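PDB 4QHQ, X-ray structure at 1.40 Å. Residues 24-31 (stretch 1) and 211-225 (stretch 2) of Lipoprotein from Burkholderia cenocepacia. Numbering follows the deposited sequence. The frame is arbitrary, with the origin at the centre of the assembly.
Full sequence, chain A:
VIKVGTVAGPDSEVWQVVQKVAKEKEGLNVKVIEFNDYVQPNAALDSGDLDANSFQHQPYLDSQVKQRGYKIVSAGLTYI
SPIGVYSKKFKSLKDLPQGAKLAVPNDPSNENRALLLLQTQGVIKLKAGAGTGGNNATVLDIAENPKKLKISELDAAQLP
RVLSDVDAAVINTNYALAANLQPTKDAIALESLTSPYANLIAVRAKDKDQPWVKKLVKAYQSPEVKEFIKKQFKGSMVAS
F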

# COMPACT_ATOMS: atom_id res chain seq x y z
N GLU A 24 18.57 20.04 -2.55
CA GLU A 24 19.36 20.84 -1.62
C GLU A 24 20.51 20.08 -0.97
O GLU A 24 21.57 20.64 -0.72
CB GLU A 24 18.45 21.44 -0.54
CG GLU A 24 17.37 22.35 -1.10
CD GLU A 24 16.52 22.97 -0.02
OE1 GLU A 24 16.73 22.64 1.17
OE2 GLU A 24 15.65 23.80 -0.35
N LYS A 25 20.30 18.80 -0.69
CA LYS A 25 21.27 18.02 0.06
C LYS A 25 22.07 17.08 -0.84
O LYS A 25 23.22 16.77 -0.54
CB LYS A 25 20.57 17.21 1.16
CG LYS A 25 19.88 18.05 2.23
CD LYS A 25 20.88 18.67 3.19
CE LYS A 25 20.20 19.26 4.41
NZ LYS A 25 19.45 20.51 4.10
N GLU A 26 21.47 16.63 -1.93
CA GLU A 26 22.11 15.63 -2.77
C GLU A 26 22.40 16.09 -4.20
O GLU A 26 22.94 15.33 -5.00
CB GLU A 26 21.28 14.33 -2.81
CG GLU A 26 20.87 13.80 -1.44
CD GLU A 26 22.04 13.31 -0.61
OE1 GLU A 26 23.11 13.03 -1.18
OE2 GLU A 26 21.88 13.21 0.63
N GLY A 27 22.04 17.33 -4.52
CA GLY A 27 22.27 17.86 -5.86
C GLY A 27 21.54 17.15 -6.98
O GLY A 27 21.89 17.29 -8.16
N LEU A 28 20.50 16.38 -6.64
CA LEU A 28 19.73 15.62 -7.62
C LEU A 28 18.55 16.41 -8.15
O LEU A 28 17.89 17.13 -7.40
CB LEU A 28 19.18 14.34 -6.99
CG LEU A 28 20.17 13.33 -6.42
CD1 LEU A 28 19.41 12.10 -5.91
CD2 LEU A 28 21.22 12.96 -7.45
N ASN A 29 18.28 16.25 -9.44
CA ASN A 29 17.10 16.83 -10.08
C ASN A 29 16.02 15.77 -10.21
O ASN A 29 16.02 14.98 -11.15
CB ASN A 29 17.47 17.42 -11.45
CG ASN A 29 16.35 18.25 -12.06
OD1 ASN A 29 15.28 18.41 -11.45
ND2 ASN A 29 16.57 18.78 -13.25
N VAL A 30 15.09 15.76 -9.26
CA VAL A 30 14.04 14.74 -9.22
C VAL A 30 12.75 15.27 -9.82
O VAL A 30 12.30 16.37 -9.48
CB VAL A 30 13.77 14.28 -7.78
CG1 VAL A 30 12.52 13.41 -7.70
CG2 VAL A 30 14.98 13.54 -7.22
N LYS A 31 12.16 14.50 -10.73
CA LYS A 31 10.83 14.82 -11.24
C LYS A 31 9.86 13.77 -10.74
O LYS A 31 10.12 12.56 -10.82
CB LYS A 31 10.83 14.90 -12.76
CG LYS A 31 11.73 15.99 -13.31
CD LYS A 31 11.33 17.38 -12.82
CE LYS A 31 12.30 18.45 -13.33
NZ LYS A 31 11.88 19.82 -12.91
N PRO A 211 25.43 5.52 -8.30
CA PRO A 211 25.54 6.47 -7.18
C PRO A 211 24.27 7.27 -6.88
O PRO A 211 24.04 7.58 -5.71
CB PRO A 211 26.66 7.40 -7.64
CG PRO A 211 27.53 6.52 -8.49
CD PRO A 211 26.59 5.57 -9.20
N TRP A 212 23.47 7.59 -7.88
CA TRP A 212 22.27 8.39 -7.63
C TRP A 212 21.27 7.64 -6.76
O TRP A 212 20.46 8.26 -6.06
CB TRP A 212 21.60 8.87 -8.92
CG TRP A 212 21.08 7.78 -9.81
CD1 TRP A 212 21.71 7.24 -10.89
CD2 TRP A 212 19.80 7.13 -9.73
NE1 TRP A 212 20.91 6.28 -11.47
CE2 TRP A 212 19.74 6.20 -10.78
CE3 TRP A 212 18.71 7.25 -8.86
CZ2 TRP A 212 18.62 5.38 -10.98
CZ3 TRP A 212 17.61 6.44 -9.07
CH2 TRP A 212 17.58 5.52 -10.12
N VAL A 213 21.32 6.31 -6.78
CA VAL A 213 20.35 5.53 -6.04
C VAL A 213 20.51 5.74 -4.53
O VAL A 213 19.54 6.06 -3.85
CB VAL A 213 20.43 4.03 -6.38
CG1 VAL A 213 19.51 3.23 -5.47
CG2 VAL A 213 20.04 3.81 -7.83
N LYS A 214 21.71 5.57 -4.01
CA LYS A 214 21.95 5.79 -2.59
C LYS A 214 21.62 7.24 -2.22
O LYS A 214 21.08 7.50 -1.15
CB LYS A 214 23.40 5.48 -2.23
N LYS A 215 21.93 8.17 -3.12
CA LYS A 215 21.64 9.58 -2.87
C LYS A 215 20.13 9.83 -2.79
O LYS A 215 19.66 10.55 -1.91
CB LYS A 215 22.32 10.47 -3.92
CG LYS A 215 23.84 10.34 -3.89
CD LYS A 215 24.50 11.15 -4.99
CE LYS A 215 24.34 12.64 -4.74
NZ LYS A 215 24.99 13.08 -3.47
N LEU A 216 19.37 9.22 -3.71
CA LEU A 216 17.92 9.35 -3.70
C LEU A 216 17.32 8.79 -2.42
O LEU A 216 16.45 9.41 -1.80
CB LEU A 216 17.32 8.65 -4.91
CG LEU A 216 15.82 8.85 -5.14
CD1 LEU A 216 15.49 10.33 -5.38
CD2 LEU A 216 15.31 7.99 -6.29
N VAL A 217 17.79 7.60 -2.02
CA VAL A 217 17.29 6.95 -0.81
C VAL A 217 17.63 7.80 0.41
O VAL A 217 16.83 7.92 1.32
CB VAL A 217 17.83 5.51 -0.69
CG1 VAL A 217 17.48 4.91 0.67
CG2 VAL A 217 17.27 4.65 -1.82
N LYS A 218 18.81 8.43 0.38
CA LYS A 218 19.23 9.33 1.47
C LYS A 218 18.29 10.53 1.59
O LYS A 218 17.92 10.94 2.70
CB LYS A 218 20.68 9.80 1.27
N ALA A 219 17.90 11.07 0.44
CA ALA A 219 16.95 12.18 0.39
C ALA A 219 15.60 11.80 0.97
O ALA A 219 14.97 12.60 1.65
CB ALA A 219 16.78 12.68 -1.04
N TYR A 220 15.14 10.58 0.69
CA TYR A 220 13.87 10.13 1.23
C TYR A 220 14.02 9.89 2.72
O TYR A 220 13.19 10.32 3.52
CB TYR A 220 13.39 8.86 0.54
CG TYR A 220 11.92 8.59 0.80
CD1 TYR A 220 11.46 8.23 2.07
CD2 TYR A 220 10.99 8.72 -0.22
CE1 TYR A 220 10.11 8.01 2.31
CE2 TYR A 220 9.64 8.50 0.01
CZ TYR A 220 9.21 8.14 1.27
OH TYR A 220 7.87 7.91 1.49
N GLN A 221 15.09 9.19 3.09
CA GLN A 221 15.30 8.78 4.48
C GLN A 221 15.97 9.90 5.26
O GLN A 221 17.05 9.72 5.84
CB GLN A 221 16.11 7.49 4.53
CG GLN A 221 15.43 6.32 3.83
CD GLN A 221 16.21 5.03 3.93
OE1 GLN A 221 17.41 5.03 4.24
NE2 GLN A 221 15.55 3.91 3.67
N SER A 222 15.31 11.05 5.29
CA SER A 222 15.86 12.27 5.84
C SER A 222 15.00 12.78 6.99
O SER A 222 13.82 12.43 7.07
CB SER A 222 15.93 13.34 4.75
OG SER A 222 14.63 13.60 4.25
N PRO A 223 15.58 13.60 7.88
CA PRO A 223 14.79 14.18 8.97
C PRO A 223 13.60 14.99 8.46
O PRO A 223 12.53 14.94 9.06
CB PRO A 223 15.79 15.08 9.69
CG PRO A 223 17.11 14.47 9.40
CD PRO A 223 17.01 13.93 8.01
N GLU A 224 13.79 15.73 7.36
CA GLU A 224 12.72 16.55 6.80
C GLU A 224 11.53 15.71 6.40
O GLU A 224 10.38 16.05 6.68
CB GLU A 224 13.22 17.32 5.57
CG GLU A 224 14.18 18.47 5.88
CD GLU A 224 15.64 18.05 5.81
OE1 GLU A 224 15.93 16.84 5.91
OE2 GLU A 224 16.51 18.95 5.66
N VAL A 225 11.80 14.60 5.74
CA VAL A 225 10.73 13.71 5.28
C VAL A 225 10.04 12.98 6.45
O VAL A 225 8.81 12.88 6.49
CB VAL A 225 11.27 12.72 4.23
CG1 VAL A 225 10.25 11.66 3.89
CG2 VAL A 225 11.69 13.47 2.98

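The end of one helix and the strand that follows it pack against the flank of a second helix through a small amphipathic contact, in which L28, V30 and L216 form the apolar part, with V30 and L216 buried, and two lysine–glutamate pairs form the charged part. The residues that touch are at least 184 apart in sequence, and the two stretches bury 410 Å² between them. No backbone-to-backbone hydrogen bond crosses the contact; the one hydrogen bond that does is between side chains.

The polar half centres on E26 and K215, whose CA atoms stand 6.1 Å apart. In both, the CA-to-CB bond points toward the other stretch. E26 folds its carboxylate round with chi1 and chi2 both in m, while K215 has chi1 m and chi2 t, then bends through chi3 and chi4, both p, bringing K215 NZ to 3.0 Å from E26 OE1 in a hydrogen-bonded salt bridge. Long side chains such as glutamate can pack with their methylenes while their charged ends pair, and E26 does so: E26 CG lies 4.3 Å from A219 CB, and E26 OE2 approaches K218 CB at 3.7 Å. The K218 side chain is not modelled beyond CB, so its amine cannot be placed. A second, longer salt bridge joins K25 NZ to E224 OE2 at 3.7 Å, reaching the next helix of the second stretch.

Between the charged end and the strand, G27 makes a turn with positive phi, a conformation that glycine adopts readily, and contributes no contact of its own. L28 then turns toward the helix and takes up the apolar role. L28 CD1 sits 3.6 Å from L216 N and 3.9 Å from K215 CB, so the methyl rests on the helix backbone as well as on its side chains. That amide is already satisfied, since L216 N donates to W212 O at 2.8 Å, so L28 CD1 does not leave it without an acceptor. L28 CD2 also reaches W212 CB at 4.4 Å, although the indole itself leads away.

Deeper still, V30 begins the strand, and V30 CG2 meets L216 CD1 at 3.7 Å. The L216 CA-to-CB bond points away overall, though CB touches the other stretch, and the end of the side chain comes nearer.

The helix ends just past A219, and the chain returns to the contact at E224. Between them, S222 OG donates to A219 O at 2.8 Å and accepts a weak capping bond from V225 N at 3.4 Å.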